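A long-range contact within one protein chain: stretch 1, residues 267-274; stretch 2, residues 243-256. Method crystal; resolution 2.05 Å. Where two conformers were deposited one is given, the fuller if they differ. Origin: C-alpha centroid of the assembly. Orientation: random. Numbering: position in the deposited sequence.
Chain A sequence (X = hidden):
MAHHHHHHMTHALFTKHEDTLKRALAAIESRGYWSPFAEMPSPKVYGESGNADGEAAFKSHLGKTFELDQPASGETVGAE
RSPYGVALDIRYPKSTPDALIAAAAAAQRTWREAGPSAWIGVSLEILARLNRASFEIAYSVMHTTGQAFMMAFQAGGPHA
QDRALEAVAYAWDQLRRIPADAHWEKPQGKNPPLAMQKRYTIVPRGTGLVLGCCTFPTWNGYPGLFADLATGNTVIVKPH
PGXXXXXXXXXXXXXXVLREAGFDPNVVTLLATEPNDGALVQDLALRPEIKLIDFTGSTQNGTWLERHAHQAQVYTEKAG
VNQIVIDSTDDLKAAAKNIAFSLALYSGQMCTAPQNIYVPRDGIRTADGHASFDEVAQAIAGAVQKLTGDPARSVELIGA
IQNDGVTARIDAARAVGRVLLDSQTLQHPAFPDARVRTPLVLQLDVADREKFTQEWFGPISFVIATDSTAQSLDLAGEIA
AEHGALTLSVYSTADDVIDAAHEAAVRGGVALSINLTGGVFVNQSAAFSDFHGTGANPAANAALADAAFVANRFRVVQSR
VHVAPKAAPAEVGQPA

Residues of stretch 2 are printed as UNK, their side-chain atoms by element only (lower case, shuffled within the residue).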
# COMPACT_ATOMS: atom_id res chain seq x y z
N VAL A 267 -24.07 -2.04 -5.95
CA VAL A 267 -22.65 -1.67 -5.85
C VAL A 267 -22.40 -0.90 -4.55
O VAL A 267 -21.35 -1.06 -3.93
CB VAL A 267 -22.21 -0.89 -7.11
CG1 VAL A 267 -20.85 -0.21 -6.89
CG2 VAL A 267 -22.13 -1.84 -8.30
N VAL A 268 -23.38 -0.10 -4.09
CA VAL A 268 -23.27 0.62 -2.82
C VAL A 268 -24.50 0.33 -1.97
O VAL A 268 -25.63 0.57 -2.41
CB VAL A 268 -23.11 2.13 -3.02
CG1 VAL A 268 -23.06 2.85 -1.67
CG2 VAL A 268 -21.86 2.42 -3.83
N THR A 269 -24.28 -0.17 -0.74
CA THR A 269 -25.37 -0.44 0.19
C THR A 269 -25.10 0.23 1.53
O THR A 269 -23.97 0.64 1.84
CB THR A 269 -25.58 -1.95 0.42
OG1 THR A 269 -24.35 -2.56 0.80
CG2 THR A 269 -26.11 -2.61 -0.87
N LEU A 270 -26.15 0.33 2.35
CA LEU A 270 -26.09 1.02 3.63
C LEU A 270 -26.44 0.04 4.74
O LEU A 270 -27.54 -0.52 4.75
CB LEU A 270 -27.08 2.20 3.66
CG LEU A 270 -27.07 2.95 4.99
CD1 LEU A 270 -25.92 3.97 4.99
CD2 LEU A 270 -28.42 3.61 5.29
N LEU A 271 -25.51 -0.16 5.67
CA LEU A 271 -25.74 -1.04 6.81
C LEU A 271 -25.94 -0.13 8.03
O LEU A 271 -24.99 0.19 8.75
CB LEU A 271 -24.57 -2.02 6.99
CG LEU A 271 -24.67 -2.99 8.18
CD1 LEU A 271 -25.87 -3.88 8.02
CD2 LEU A 271 -23.42 -3.84 8.35
N ALA A 272 -27.18 0.28 8.26
CA ALA A 272 -27.51 1.07 9.44
C ALA A 272 -27.60 0.15 10.64
O ALA A 272 -28.03 -1.01 10.51
CB ALA A 272 -28.82 1.82 9.25
N THR A 273 -27.19 0.64 11.80
CA THR A 273 -27.17 -0.17 13.01
C THR A 273 -27.66 0.64 14.20
O THR A 273 -27.76 1.87 14.16
CB THR A 273 -25.76 -0.71 13.30
OG1 THR A 273 -24.85 0.38 13.51
CG2 THR A 273 -25.24 -1.53 12.14
N GLU A 274 -27.92 -0.08 15.29
CA GLU A 274 -28.19 0.49 16.59
C GLU A 274 -26.89 0.51 17.38
O GLU A 274 -25.95 -0.22 17.05
CB GLU A 274 -29.21 -0.36 17.36
CG GLU A 274 -30.61 -0.46 16.76
CD GLU A 274 -31.53 0.70 17.08
OE1 GLU A 274 -31.44 1.25 18.19
OE2 GLU A 274 -32.36 1.05 16.22
N UNK A 243 -24.64 9.02 13.51
CA UNK A 243 -24.58 9.91 12.34
C UNK A 243 -24.80 9.08 11.08
O UNK A 243 -23.91 8.93 10.25
c UNK A 243 -23.24 10.65 12.25
N UNK A 244 -26.01 8.54 10.93
CA UNK A 244 -26.35 7.73 9.76
C UNK A 244 -26.84 8.59 8.60
O UNK A 244 -26.40 8.41 7.46
c UNK A 244 -28.00 4.98 11.94
c UNK A 244 -27.82 5.87 8.87
c UNK A 244 -26.88 5.74 11.22
c UNK A 244 -27.40 6.67 10.13
N UNK A 245 -27.75 9.51 8.87
CA UNK A 245 -28.45 10.24 7.82
C UNK A 245 -27.54 10.84 6.76
O UNK A 245 -27.85 10.71 5.57
c UNK A 245 -30.30 11.98 7.41
c UNK A 245 -29.35 11.32 8.43
c UNK A 245 -31.18 13.08 8.02
c UNK A 245 -31.17 10.91 6.72
N UNK A 246 -26.43 11.52 7.11
CA UNK A 246 -25.57 12.07 6.04
C UNK A 246 -25.06 11.01 5.07
O UNK A 246 -24.96 11.29 3.87
c UNK A 246 -24.42 12.75 6.81
c UNK A 246 -25.00 13.07 8.14
c UNK A 246 -25.95 11.94 8.44
N UNK A 247 -24.71 9.82 5.56
CA UNK A 247 -24.26 8.77 4.66
C UNK A 247 -25.41 8.03 4.00
O UNK A 247 -25.24 7.50 2.91
c UNK A 247 -23.35 7.79 5.39
c UNK A 247 -21.23 7.63 6.72
c UNK A 247 -21.99 8.45 5.70
c UNK A 247 -21.17 8.65 4.41
N UNK A 248 -26.59 7.98 4.64
CA UNK A 248 -27.76 7.39 3.98
C UNK A 248 -28.16 8.21 2.76
O UNK A 248 -28.43 7.64 1.69
c UNK A 248 -28.93 7.31 4.96
N UNK A 249 -28.19 9.54 2.90
CA UNK A 249 -28.42 10.42 1.75
C UNK A 249 -27.37 10.16 0.68
O UNK A 249 -27.69 10.07 -0.51
c UNK A 249 -29.58 12.19 3.14
c UNK A 249 -28.44 12.83 1.00
c UNK A 249 -28.42 11.89 2.20
c UNK A 249 -29.43 13.55 3.83
N UNK A 250 -26.10 10.04 1.09
CA UNK A 250 -25.00 9.79 0.15
C UNK A 250 -25.21 8.48 -0.60
O UNK A 250 -25.06 8.42 -1.83
c UNK A 250 -22.54 9.55 -0.08
o UNK A 250 -23.45 11.03 1.57
c UNK A 250 -23.67 9.77 0.90
N UNK A 251 -25.51 7.41 0.12
CA UNK A 251 -25.73 6.12 -0.52
C UNK A 251 -26.91 6.20 -1.49
O UNK A 251 -26.84 5.68 -2.61
c UNK A 251 -24.62 4.75 1.29
c UNK A 251 -26.44 3.75 -0.15
c UNK A 251 -25.94 5.02 0.53
N UNK A 252 -28.00 6.86 -1.09
CA UNK A 252 -29.16 7.01 -1.97
C UNK A 252 -28.76 7.65 -3.30
O UNK A 252 -29.14 7.17 -4.38
n UNK A 252 -32.40 11.76 -0.07
c UNK A 252 -31.53 8.10 -2.09
c UNK A 252 -32.31 9.33 -1.56
c UNK A 252 -30.23 7.85 -1.27
n UNK A 252 -31.17 12.83 -1.67
n UNK A 252 -31.70 10.61 -1.95
c UNK A 252 -31.76 11.73 -1.23
N UNK A 253 -27.99 8.73 -3.24
CA UNK A 253 -27.59 9.43 -4.46
C UNK A 253 -26.64 8.58 -5.29
O UNK A 253 -26.75 8.51 -6.52
c UNK A 253 -26.99 10.81 -4.10
c UNK A 253 -28.09 11.71 -3.52
c UNK A 253 -27.58 13.09 -3.00
c UNK A 253 -26.39 11.45 -5.33
N UNK A 254 -25.70 7.88 -4.63
CA UNK A 254 -24.82 6.96 -5.34
C UNK A 254 -25.61 5.90 -6.10
O UNK A 254 -25.31 5.61 -7.27
c UNK A 254 -23.85 6.27 -4.37
N UNK A 255 -26.61 5.31 -5.45
CA UNK A 255 -27.41 4.26 -6.07
C UNK A 255 -28.21 4.78 -7.25
O UNK A 255 -28.40 4.08 -8.25
c UNK A 255 -28.34 3.65 -5.01
c UNK A 255 -29.37 0.16 -3.40
c UNK A 255 -28.54 2.41 -2.84
n UNK A 255 -29.55 1.48 -3.34
n UNK A 255 -30.33 -0.62 -3.86
n UNK A 255 -28.21 -0.37 -3.03
c UNK A 255 -27.60 2.88 -3.93
N UNK A 256 -28.71 6.02 -7.14
CA UNK A 256 -29.38 6.67 -8.27
C UNK A 256 -28.48 6.69 -9.50
O UNK A 256 -28.90 6.31 -10.60
c UNK A 256 -29.75 8.10 -7.89
c UNK A 256 -30.96 8.17 -7.00
o UNK A 256 -31.66 7.14 -6.84
o UNK A 256 -31.22 9.26 -6.46

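Position 243 carries one side-chain carbon and lies out of reach of stretch 1. It is A243.

Position 244 has four carbons, forked at the first, with one arm two carbons long. Its CA-to-CB bond points toward stretch 1, and the side chain meets L270, A272 and T273. This is I244. Its CG2 lies 4.2 Å from A272 CB and 4.3 Å from L270 CD2. Its CD1 comes to 3.8 Å from T273 O.

Position 245 has four carbons forked at the second, and its CA-to-CB bond points away. It is L245.

Position 246 has three carbons that close a ring onto the backbone N. Only proline does this, so it is P246. It is out of reach of stretch 1.

Position 247 again has four carbons forked at the second. Its CA-to-CB bond points sideways, and the end of the side chain leads away. It is L247. Its backbone O is 4.2 Å from L270 CD1.

Position 248 has a single carbon, CB, set 3.7 Å from L270 CD2. It is A248.

Position 249 has four carbons forked at the first, one arm two carbons long, and is out of reach. It is I249.

Position 250 has one carbon carrying an oxygen and a carbon. It does not touch stretch 1. That is threonine, T250. OG1 donates a hydrogen bond to P246 O at 2.8 Å and is also hydrogen-bonded elsewhere in the structure.

Position 251 has one carbon carrying two more, and its CA-to-CB bond points toward stretch 1. It is V251. Its CG1 lies 3.8 Å from V268 CG1, and its CG2 lies 4.0 Å from L270 CD1. It therefore fits between two strand side chains.

Position 252 has three carbons, a nitrogen, then a carbon carrying two nitrogens. It is R252. Its CA-to-CB bond points away, and its guanidinium is hydrogen-bonded elsewhere in the structure.

Position 253 has four carbons forked at the first, with one longer arm. It is I253, out of reach of stretch 1.

Position 254 has one carbon, directed toward the strand. It is A254, with CB 4.4 Å from V268 CG2.

Position 255 repeats the pattern of three carbons, a nitrogen and a carbon with two nitrogens. Its CA-to-CB bond points sideways, but the end comes nearer to stretch 1. It is R255. NH1 donates a hydrogen bond to V268 O at 2.8 Å, with the oxygen near the guanidinium plane. T269 CG2 is 3.8 Å from the same NH1.

Position 256 has two carbons, the second carrying two oxygens. It is D256, out of reach.

The contact sets a short strand against a helix running nearly antiparallel to it, at 151°, with axes 8.1 Å apart at closest approach. Alternation along the strand turns V268 and L270 toward the helix and T269 away. I244, A248, V251 and A254 supply the apolar surface they pack on. The R255 bond adds a polar tie to a strand carbonyl. Together the stretches bury 442 Å², mostly through apolar packing.

Stretch 2 (243-256) AILPLAITVRIARD
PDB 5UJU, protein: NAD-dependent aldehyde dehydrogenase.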